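Local atomic coordinates of projannalysin (Methanocaldococcus jannaschii, PDB entry 4JIX), a protein that is the zymogen of jannalysin, a minimal soluble zinc metallopeptidase of the minigluzincin type that probably hydrolyses peptide bonds once activated. Residues A[93-96]-A[97-101]. The protein carries 1 engineered substitution. Sequence-based numbering, arbitrary orientation.
Sequences NYFS and KNECD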
ATOM      1  N   ASN A  93      -8.358 -10.216  17.104  1.00 52.33           N
ATOM      2  CA  ASN A  93      -8.352 -11.673  17.262  1.00 53.68           C
ATOM      3  C   ASN A  93      -7.304 -12.285  16.321  1.00 54.49           C
ATOM      4  O   ASN A  93      -6.996 -13.465  16.434  1.00 53.71           O
ATOM      5  CB  ASN A  93      -9.746 -12.264  16.976  1.00 55.14           C
ATOM      6  CG  ASN A  93     -10.801 -11.921  17.999  1.00 70.35           C
ATOM      7  OD1 ASN A  93     -10.546 -11.842  19.206  1.00 70.64           O
ATOM      8  ND2 ASN A  93     -12.028 -11.760  17.546  1.00 61.20           N
ATOM      9  N   TYR A  94      -6.773 -11.474  15.392  1.00 48.52           N
ATOM     10  CA  TYR A  94      -5.797 -11.903  14.399  1.00 48.08           C
ATOM     11  C   TYR A  94      -4.446 -11.245  14.600  1.00 51.59           C
ATOM     12  O   TYR A  94      -3.435 -11.933  14.521  1.00 50.53           O
ATOM     13  CB  TYR A  94      -6.309 -11.583  12.976  1.00 47.10           C
ATOM     14  CG  TYR A  94      -7.559 -12.356  12.627  1.00 49.68           C
ATOM     15  CD1 TYR A  94      -7.484 -13.600  12.006  1.00 53.32           C
ATOM     16  CD2 TYR A  94      -8.818 -11.882  12.990  1.00 50.23           C
ATOM     17  CE1 TYR A  94      -8.634 -14.339  11.724  1.00 55.96           C
ATOM     18  CE2 TYR A  94      -9.972 -12.623  12.736  1.00 51.73           C
ATOM     19  CZ  TYR A  94      -9.876 -13.847  12.094  1.00 61.04           C
ATOM     20  OH  TYR A  94     -11.016 -14.564  11.825  1.00 63.73           O
ATOM     21  N   PHE A  95      -4.426  -9.909  14.787  1.00 48.22           N
ATOM     22  CA  PHE A  95      -3.191  -9.143  14.897  1.00 47.92           C
ATOM     23  C   PHE A  95      -3.278  -7.992  15.879  1.00 52.30           C
ATOM     24  O   PHE A  95      -4.278  -7.275  15.915  1.00 51.35           O
ATOM     25  CB  PHE A  95      -2.812  -8.547  13.517  1.00 47.73           C
ATOM     26  CG  PHE A  95      -2.709  -9.531  12.379  1.00 48.47           C
ATOM     27  CD1 PHE A  95      -1.621 -10.399  12.282  1.00 51.55           C
ATOM     28  CD2 PHE A  95      -3.693  -9.585  11.397  1.00 48.45           C
ATOM     29  CE1 PHE A  95      -1.542 -11.333  11.243  1.00 52.40           C
ATOM     30  CE2 PHE A  95      -3.615 -10.519  10.356  1.00 51.06           C
ATOM     31  CZ  PHE A  95      -2.543 -11.389  10.288  1.00 50.05           C
ATOM     32  N   SER A  96      -2.178  -7.764  16.614  1.00 49.44           N
ATOM     33  CA  SER A  96      -2.014  -6.608  17.493  1.00 49.10           C
ATOM     34  C   SER A  96      -1.842  -5.363  16.617  1.00 50.40           C
ATOM     35  O   SER A  96      -1.627  -5.495  15.401  1.00 48.32           O
ATOM     36  CB  SER A  96      -0.790  -6.796  18.389  1.00 50.89           C
ATOM     37  OG  SER A  96       0.379  -6.714  17.590  1.00 51.75           O
ATOM     38  N   LYS A  97      -1.934  -4.164  17.217  1.00 47.60           N
ATOM     39  CA  LYS A  97      -1.759  -2.905  16.485  1.00 46.72           C
ATOM     40  C   LYS A  97      -0.362  -2.867  15.823  1.00 49.07           C
ATOM     41  O   LYS A  97      -0.267  -2.509  14.656  1.00 47.55           O
ATOM     42  CB  LYS A  97      -1.986  -1.685  17.411  1.00 50.46           C
ATOM     43  CG  LYS A  97      -1.623  -0.309  16.808  1.00 63.19           C
ATOM     44  CD  LYS A  97      -2.458   0.078  15.566  1.00 71.88           C
ATOM     45  CE  LYS A  97      -2.186   1.493  15.109  1.00 83.28           C
ATOM     46  NZ  LYS A  97      -2.977   1.845  13.895  1.00 93.26           N
ATOM     47  N   ASN A  98       0.690  -3.285  16.546  1.00 47.39           N
ATOM     48  CA  ASN A  98       2.068  -3.315  16.043  1.00 47.15           C
ATOM     49  C   ASN A  98       2.215  -4.238  14.835  1.00 49.82           C
ATOM     50  O   ASN A  98       2.847  -3.842  13.860  1.00 48.40           O
ATOM     51  CB  ASN A  98       3.047  -3.711  17.144  1.00 49.95           C
ATOM     52  CG  ASN A  98       3.249  -2.616  18.177  1.00 72.19           C
ATOM     53  OD1 ASN A  98       2.913  -1.439  17.972  1.00 65.21           O
ATOM     54  ND2 ASN A  98       3.788  -2.980  19.324  1.00 64.14           N
ATOM     55  N   GLU A  99       1.614  -5.449  14.888  1.00 46.44           N
ATOM     56  CA  GLU A  99       1.613  -6.410  13.782  1.00 45.01           C
ATOM     57  C   GLU A  99       0.888  -5.837  12.561  1.00 47.69           C
ATOM     58  O   GLU A  99       1.350  -6.048  11.443  1.00 46.84           O
ATOM     59  CB  GLU A  99       0.966  -7.733  14.207  1.00 46.93           C
ATOM     60  CG  GLU A  99       1.878  -8.545  15.108  1.00 49.90           C
ATOM     61  CD  GLU A  99       1.267  -9.775  15.748  1.00 68.38           C
ATOM     62  OE1 GLU A  99       0.022  -9.843  15.861  1.00 56.07           O
ATOM     63  OE2 GLU A  99       2.045 -10.651  16.184  1.00 73.15           O
ATOM     64  N   CYS A 100      -0.224  -5.102  12.772  1.00 44.25           N
ATOM     65  CA  CYS A 100      -0.969  -4.459  11.684  1.00 43.03           C
ATOM     66  C   CYS A 100      -0.114  -3.390  11.010  1.00 45.17           C
ATOM     67  O   CYS A 100      -0.085  -3.330   9.787  1.00 43.61           O
ATOM     68  CB  CYS A 100      -2.282  -3.868  12.187  1.00 43.23           C
ATOM     69  SG  CYS A 100      -3.526  -5.106  12.603  1.00 47.40           S
ATOM     70  N   ASP A 101       0.579  -2.553  11.802  1.00 42.87           N
ATOM     71  CA  ASP A 101       1.456  -1.491  11.272  1.00 42.52           C
ATOM     72  C   ASP A 101       2.559  -2.100  10.403  1.00 44.92           C
ATOM     73  O   ASP A 101       2.872  -1.560   9.336  1.00 42.44           O
ATOM     74  CB  ASP A 101       2.075  -0.668  12.422  1.00 44.78           C
ATOM     75  CG  ASP A 101       1.093   0.214  13.169  1.00 49.76           C
ATOM     76  OD1 ASP A 101      -0.028   0.424  12.659  1.00 47.77           O
ATOM     77  OD2 ASP A 101       1.471   0.751  14.226  1.00 55.22           O
TER
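Ser96 and Glu99 meet through complementary first torsions: OG of Ser96 stands between its own backbone N and carbonyl carbon (chi1 69°), facing into the first turn of the helix, while Glu99 has CG beside its backbone N and an extended chain that carries the carboxylate back to the serine. The result is a capping box, a reciprocal exchange at a helix N-terminus. Glu99 N donates to Ser96 OG at 3.2 Å. This bond is nearly straight, at 166°. In return, Ser96 N donates to Glu99 OE1 at 3.1 Å, reaching the oxygen on its anti side and tilted from the carboxylate plane. Two backbone amides are thus satisfied by side chains, and the aliphatic part of the glutamate lies against the serine hydroxyl, CG to OG 3.4 Å. The first i to i+4 backbone bond of the helix follows, Cys100 N to Ser96 O at 3.0 Å. Phe95 packs beside the box: its CB rests on Cys100 SG at 3.6 Å. Its ring turns an edge to Glu99 OE1, the ring and carboxylate planes standing 80° apart. Further along the helix, Lys97 NZ and Asp101 OD1, 3.5 Å apart, form a salt bridge across one turn. The cap joins the loop after helix 85-91 to helix 97-111, with Phe95 packing on His66 and Leu70, and Cys100 on Tyr67, of the zinc-binding helix 62-78.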